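Local coordinates for Non-reducing end beta-L-arabinofuranosidase (PDB 5MQO), which is a family GH127 glycoside hydrolase from a gut bacterium, probably an aceric acidase that takes part in the breakdown of plant pectin, at residues S65-W70 against Y104-G109; S653-S656 against Y662-V665. One frame throughout, in Å; residues are numbered along the deposited sequence.

Contact 1. Residues S65-W70 against Y104-G109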
loop_
_atom_site.group_PDB
_atom_site.type_symbol
_atom_site.label_atom_id
_atom_site.label_comp_id
_atom_site.label_asym_id
_atom_site.label_seq_id
_atom_site.Cartn_x
_atom_site.Cartn_y
_atom_site.Cartn_z
ATOM N N SER A 65 -3.935 -17.050 13.826
ATOM C CA SER A 65 -5.298 -16.553 14.078
ATOM C C SER A 65 -6.251 -16.648 12.881
ATOM O O SER A 65 -7.447 -16.910 13.075
ATOM C CB SER A 65 -5.250 -15.108 14.560
ATOM O OG SER A 65 -6.554 -14.627 14.786
ATOM N N MET A 66 -5.728 -16.435 11.668
ATOM C CA MET A 66 -6.526 -16.507 10.447
ATOM C C MET A 66 -6.781 -17.934 9.964
ATOM O O MET A 66 -7.848 -18.223 9.452
ATOM C CB MET A 66 -5.883 -15.697 9.323
ATOM C CG MET A 66 -6.858 -15.414 8.190
ATOM S SD MET A 66 -6.321 -14.046 7.154
ATOM C CE MET A 66 -5.270 -14.906 5.983
ATOM N N TRP A 67 -5.803 -18.817 10.110
ATOM C CA TRP A 67 -6.000 -20.242 9.857
ATOM C C TRP A 67 -7.010 -20.856 10.832
ATOM O O TRP A 67 -7.704 -21.813 10.488
ATOM C CB TRP A 67 -4.665 -20.967 9.980
ATOM C CG TRP A 67 -4.735 -22.428 9.725
ATOM C CD1 TRP A 67 -4.757 -23.420 10.658
ATOM C CD2 TRP A 67 -4.791 -23.069 8.449
ATOM N NE1 TRP A 67 -4.818 -24.642 10.044
ATOM C CE2 TRP A 67 -4.838 -24.457 8.686
ATOM C CE3 TRP A 67 -4.799 -22.603 7.122
ATOM C CZ2 TRP A 67 -4.890 -25.396 7.641
ATOM C CZ3 TRP A 67 -4.852 -23.529 6.085
ATOM C CH2 TRP A 67 -4.895 -24.916 6.354
ATOM N N ASN A 68 -7.092 -20.306 12.041
ATOM C CA ASN A 68 -7.949 -20.865 13.080
ATOM C C ASN A 68 -9.412 -20.549 12.866
ATOM O O ASN A 68 -10.239 -21.441 13.015
ATOM C CB ASN A 68 -7.463 -20.478 14.482
ATOM C CG ASN A 68 -6.283 -21.339 14.940
ATOM O OD1 ASN A 68 -5.457 -21.791 14.125
ATOM N ND2 ASN A 68 -6.207 -21.586 16.245
ATOM N N THR A 69 -9.746 -19.315 12.495
ATOM C CA THR A 69 -11.123 -19.025 12.040
ATOM C C THR A 69 -11.433 -19.914 10.817
ATOM O O THR A 69 -12.586 -20.313 10.598
ATOM C CB THR A 69 -11.365 -17.523 11.722
ATOM O OG1 THR A 69 -10.221 -16.984 11.065
ATOM C CG2 THR A 69 -11.595 -16.694 12.991
ATOM N N TRP A 70 -10.373 -20.233 10.060
ATOM C CA TRP A 70 -10.363 -21.221 8.957
ATOM C C TRP A 70 -10.921 -20.586 7.666
ATOM O O TRP A 70 -10.428 -19.532 7.207
ATOM C CB TRP A 70 -11.060 -22.552 9.339
ATOM N N TYR A 104 -4.733 -19.179 -0.670
ATOM C CA TYR A 104 -3.543 -18.981 -1.500
ATOM C C TYR A 104 -2.847 -17.683 -1.155
ATOM O O TYR A 104 -1.650 -17.601 -1.300
ATOM C CB TYR A 104 -3.889 -18.951 -2.999
ATOM C CG TYR A 104 -4.522 -20.213 -3.545
ATOM C CD1 TYR A 104 -3.956 -21.468 -3.321
ATOM C CD2 TYR A 104 -5.678 -20.152 -4.314
ATOM C CE1 TYR A 104 -4.534 -22.623 -3.842
ATOM C CE2 TYR A 104 -6.267 -21.300 -4.836
ATOM C CZ TYR A 104 -5.691 -22.534 -4.603
ATOM O OH TYR A 104 -6.289 -23.661 -5.124
ATOM N N LYS A 105 -3.608 -16.663 -0.760
ATOM C CA LYS A 105 -3.028 -15.393 -0.281
ATOM C C LYS A 105 -2.386 -15.591 1.070
ATOM O O LYS A 105 -1.283 -15.149 1.268
ATOM C CB LYS A 105 -4.059 -14.241 -0.256
ATOM C CG LYS A 105 -4.335 -13.665 -1.649
ATOM C CD LYS A 105 -5.368 -12.554 -1.666
ATOM C CE LYS A 105 -6.795 -13.092 -1.605
ATOM N NZ LYS A 105 -7.834 -12.030 -1.750
ATOM N N TRP A 106 -3.089 -16.262 1.984
ATOM C CA TRP A 106 -2.569 -16.621 3.308
ATOM C C TRP A 106 -1.218 -17.318 3.169
ATOM O O TRP A 106 -0.215 -16.898 3.756
ATOM C CB TRP A 106 -3.572 -17.532 4.047
ATOM C CG TRP A 106 -3.088 -18.084 5.400
ATOM C CD1 TRP A 106 -3.135 -17.451 6.608
ATOM C CD2 TRP A 106 -2.504 -19.370 5.658
ATOM N NE1 TRP A 106 -2.618 -18.245 7.590
ATOM C CE2 TRP A 106 -2.219 -19.430 7.044
ATOM C CE3 TRP A 106 -2.180 -20.473 4.854
ATOM C CZ2 TRP A 106 -1.633 -20.556 7.655
ATOM C CZ3 TRP A 106 -1.593 -21.603 5.462
ATOM C CH2 TRP A 106 -1.323 -21.625 6.853
ATOM N N MET A 107 -1.228 -18.376 2.366
ATOM C CA MET A 107 -0.078 -19.239 2.113
ATOM C C MET A 107 1.086 -18.448 1.493
ATOM O O MET A 107 2.238 -18.635 1.861
ATOM C CB MET A 107 -0.551 -20.407 1.232
ATOM C CG MET A 107 0.469 -21.092 0.354
ATOM S SD MET A 107 1.428 -22.288 1.259
ATOM C CE MET A 107 2.839 -22.273 0.156
ATOM N N GLU A 108 0.771 -17.549 0.577
ATOM C CA GLU A 108 1.768 -16.655 -0.007
ATOM C C GLU A 108 2.423 -15.827 1.095
ATOM O O GLU A 108 3.650 -15.631 1.116
ATOM C CB GLU A 108 1.107 -15.751 -1.047
ATOM C CG GLU A 108 2.033 -14.831 -1.818
ATOM C CD GLU A 108 1.297 -13.911 -2.803
ATOM O OE1 GLU A 108 0.190 -14.289 -3.325
ATOM O OE2 GLU A 108 1.843 -12.794 -3.043
ATOM N N GLY A 109 1.587 -15.352 2.009
ATOM C CA GLY A 109 2.040 -14.733 3.238
ATOM C C GLY A 109 2.937 -15.626 4.094
ATOM O O GLY A 109 3.971 -15.159 4.562
#
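Met66 and Trp67 of helix 50-69 meet one residue of helix 102-117, Trp106. The aromatic contact is an offset stack between the six-membered rings of Trp67 and Trp106. Their centroids are 4.7 Å apart and the planes are tilted by 26°. Within this pair the closest approach is from Trp67 CE3 to Trp106 CH2, 3.6 Å, with CE3 over one face of the Trp106 ring and displaced toward its rim. Trp67 CB also packs against this indole, 3.8 Å from Trp106 CZ2. In Trp106, CG lies anti to the backbone N (chi1 175°), which sends the indole across to the other helix.

The apolar contact of Met66 is made by its methyl group. Its chain bends at the thioether (chi3 87°), and CE meets the five-membered end of the indole at the edge, 3.4 Å from Trp106 CD1. Trp106 is thus held on a face by Trp67 and on an edge by Met66.

No hydrogen bond joins 65-70 to 104-109, but Trp106 NE1 ties the two helices by bonding to Leu63 O, which helps fix the indole's rotation. Thr69 OG1 and Trp70 N both bond to Met66 O.

The helix pair belongs to the catalytic domain, consistent with the (alpha/alpha)6 barrel of this clan. Met66 also touches Pro460 of helix 458-466, while Met107 packs on helices 120-136 and 192-208.

Contact 2. Residues S653-S656 against Y662-V665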
loop_
_atom_site.group_PDB
_atom_site.type_symbol
_atom_site.label_atom_id
_atom_site.label_comp_id
_atom_site.label_asym_id
_atom_site.label_seq_id
_atom_site.Cartn_x
_atom_site.Cartn_y
_atom_site.Cartn_z
ATOM N N SER A 653 -17.463 27.123 22.100
ATOM C CA SER A 653 -18.596 27.026 23.036
ATOM C C SER A 653 -19.573 26.008 22.468
ATOM O O SER A 653 -19.681 25.918 21.253
ATOM C CB SER A 653 -19.303 28.372 23.186
ATOM O OG SER A 653 -18.410 29.372 23.669
ATOM N N SER A 654 -20.260 25.234 23.313
ATOM C CA SER A 654 -21.135 24.156 22.806
ATOM C C SER A 654 -22.634 24.373 23.045
ATOM O O SER A 654 -23.153 24.007 24.094
ATOM C CB SER A 654 -20.691 22.775 23.338
ATOM O OG SER A 654 -21.085 22.536 24.673
ATOM N N GLU A 655 -23.307 24.972 22.060
ATOM C CA GLU A 655 -24.779 24.974 21.967
ATOM C C GLU A 655 -25.219 23.654 21.339
ATOM O O GLU A 655 -24.505 23.117 20.496
ATOM C CB GLU A 655 -25.276 26.134 21.091
ATOM C CG GLU A 655 -24.826 27.540 21.523
ATOM C CD GLU A 655 -25.676 28.663 20.906
ATOM O OE1 GLU A 655 -25.834 28.723 19.653
ATOM O OE2 GLU A 655 -26.189 29.493 21.696
ATOM N N SER A 656 -26.369 23.122 21.737
ATOM C CA SER A 656 -26.827 21.854 21.170
ATOM C C SER A 656 -27.234 22.013 19.696
ATOM O O SER A 656 -28.032 22.898 19.353
ATOM C CB SER A 656 -28.011 21.258 21.944
ATOM O OG SER A 656 -28.361 19.970 21.428
ATOM N N TYR A 662 -28.486 25.790 10.541
ATOM C CA TYR A 662 -27.724 27.057 10.490
ATOM C C TYR A 662 -27.968 27.928 11.724
ATOM O O TYR A 662 -29.091 28.063 12.197
ATOM C CB TYR A 662 -28.121 27.823 9.245
ATOM C CG TYR A 662 -28.014 27.007 7.988
ATOM C CD1 TYR A 662 -26.797 26.439 7.607
ATOM C CD2 TYR A 662 -29.103 26.816 7.158
ATOM C CE1 TYR A 662 -26.669 25.702 6.437
ATOM C CE2 TYR A 662 -28.999 26.055 5.981
ATOM C CZ TYR A 662 -27.768 25.507 5.628
ATOM O OH TYR A 662 -27.646 24.793 4.468
ATOM N N ARG A 663 -26.915 28.509 12.272
ATOM C CA ARG A 663 -27.077 29.449 13.398
ATOM C C ARG A 663 -25.931 30.457 13.478
ATOM O O ARG A 663 -24.892 30.281 12.836
ATOM C CB ARG A 663 -27.144 28.675 14.701
ATOM C CG ARG A 663 -25.941 27.781 14.895
ATOM C CD ARG A 663 -25.931 27.088 16.236
ATOM N NE ARG A 663 -24.535 26.908 16.640
ATOM C CZ ARG A 663 -24.076 25.908 17.396
ATOM N NH1 ARG A 663 -24.890 24.943 17.871
ATOM N NH2 ARG A 663 -22.778 25.871 17.667
ATOM N N PRO A 664 -26.117 31.507 14.266
ATOM C CA PRO A 664 -25.066 32.460 14.543
ATOM C C PRO A 664 -23.804 31.840 15.130
ATOM O O PRO A 664 -23.873 31.048 16.100
ATOM C CB PRO A 664 -25.706 33.373 15.569
ATOM C CG PRO A 664 -27.120 33.409 15.151
ATOM C CD PRO A 664 -27.444 32.056 14.576
ATOM N N VAL A 665 -22.673 32.237 14.542
ATOM C CA VAL A 665 -21.356 31.757 14.900
ATOM C C VAL A 665 -21.189 32.018 16.374
ATOM O O VAL A 665 -21.460 33.109 16.816
ATOM C CB VAL A 665 -20.246 32.534 14.157
ATOM C CG1 VAL A 665 -18.862 32.160 14.670
ATOM C CG2 VAL A 665 -20.298 32.253 12.672
#
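Arg663 reaches across to Glu655 in the long loop of a beta-hairpin. The arms of the hairpin are the antiparallel strands 640-651 and 670-678 of the C-terminal domain. Neither segment is itself a regular strand. The chains stand well apart, with 9.9 Å between Glu655 CA and Arg663 CA, and the arginine side chain fills most of that distance.

Segment 662-665 enters with Tyr662 and makes its contact at the next residue. Arg663 CG sits between the backbone N and the carbonyl carbon (chi1 56°), and a bend at chi3 brings the guanidinium beside Glu655. The two side chains run past each other in opposite directions. Glu655 CB and OE1 lie over the same face of the guanidinium, with CB 3.5 Å from Arg663 NH1. The carboxylate and guanidinium planes are 83° apart. Glu655 OE1 forms a long salt bridge to Arg663 NE, at 3.7 Å. No N-H points at this oxygen, so the attraction is one of charge alone. Trp657, in the loop between the two segments, makes a cation-pi contact with the same arginine. With an alanine here, the Glu655 carboxylate would probably lose this countercharge, Glu655 O its weak donor and Trp657 its cationic partner.

Pro664 and Val665 carry the chain on toward Gln667, which pairs through backbone hydrogen bonds with Ser653 near the base of the loop. Tyr662 to Val665 also touch a crystal neighbour, so packing may influence the conformation seen here. The loop is at the surface, where a second, weak polar link accompanies the salt bridge: Arg663 NH1 gives a hydrogen bond to Glu655 O, 3.2 Å long with an N-H...O angle of 148°.

In the fold
Contact 1 and contact 2 lie in different domains and share no helix, strand or sheet. Their centres are 51 Å apart, and their nearest atoms about 41 Å. They come in series along the chain: contact 1 closes in the catalytic domain before contact 2 opens in the C-terminal domain. Contact 1 joins two helices separated by a largely unmodelled connection; its centre lies about 20 Å from the centre of the chain. Contact 2 spans a loop between neighbouring strands, and its centre lies about 41 Å from the centre of the chain. One is buried packing within the helical domain, the other a surface link. Each is local to its own domain and does not join the two.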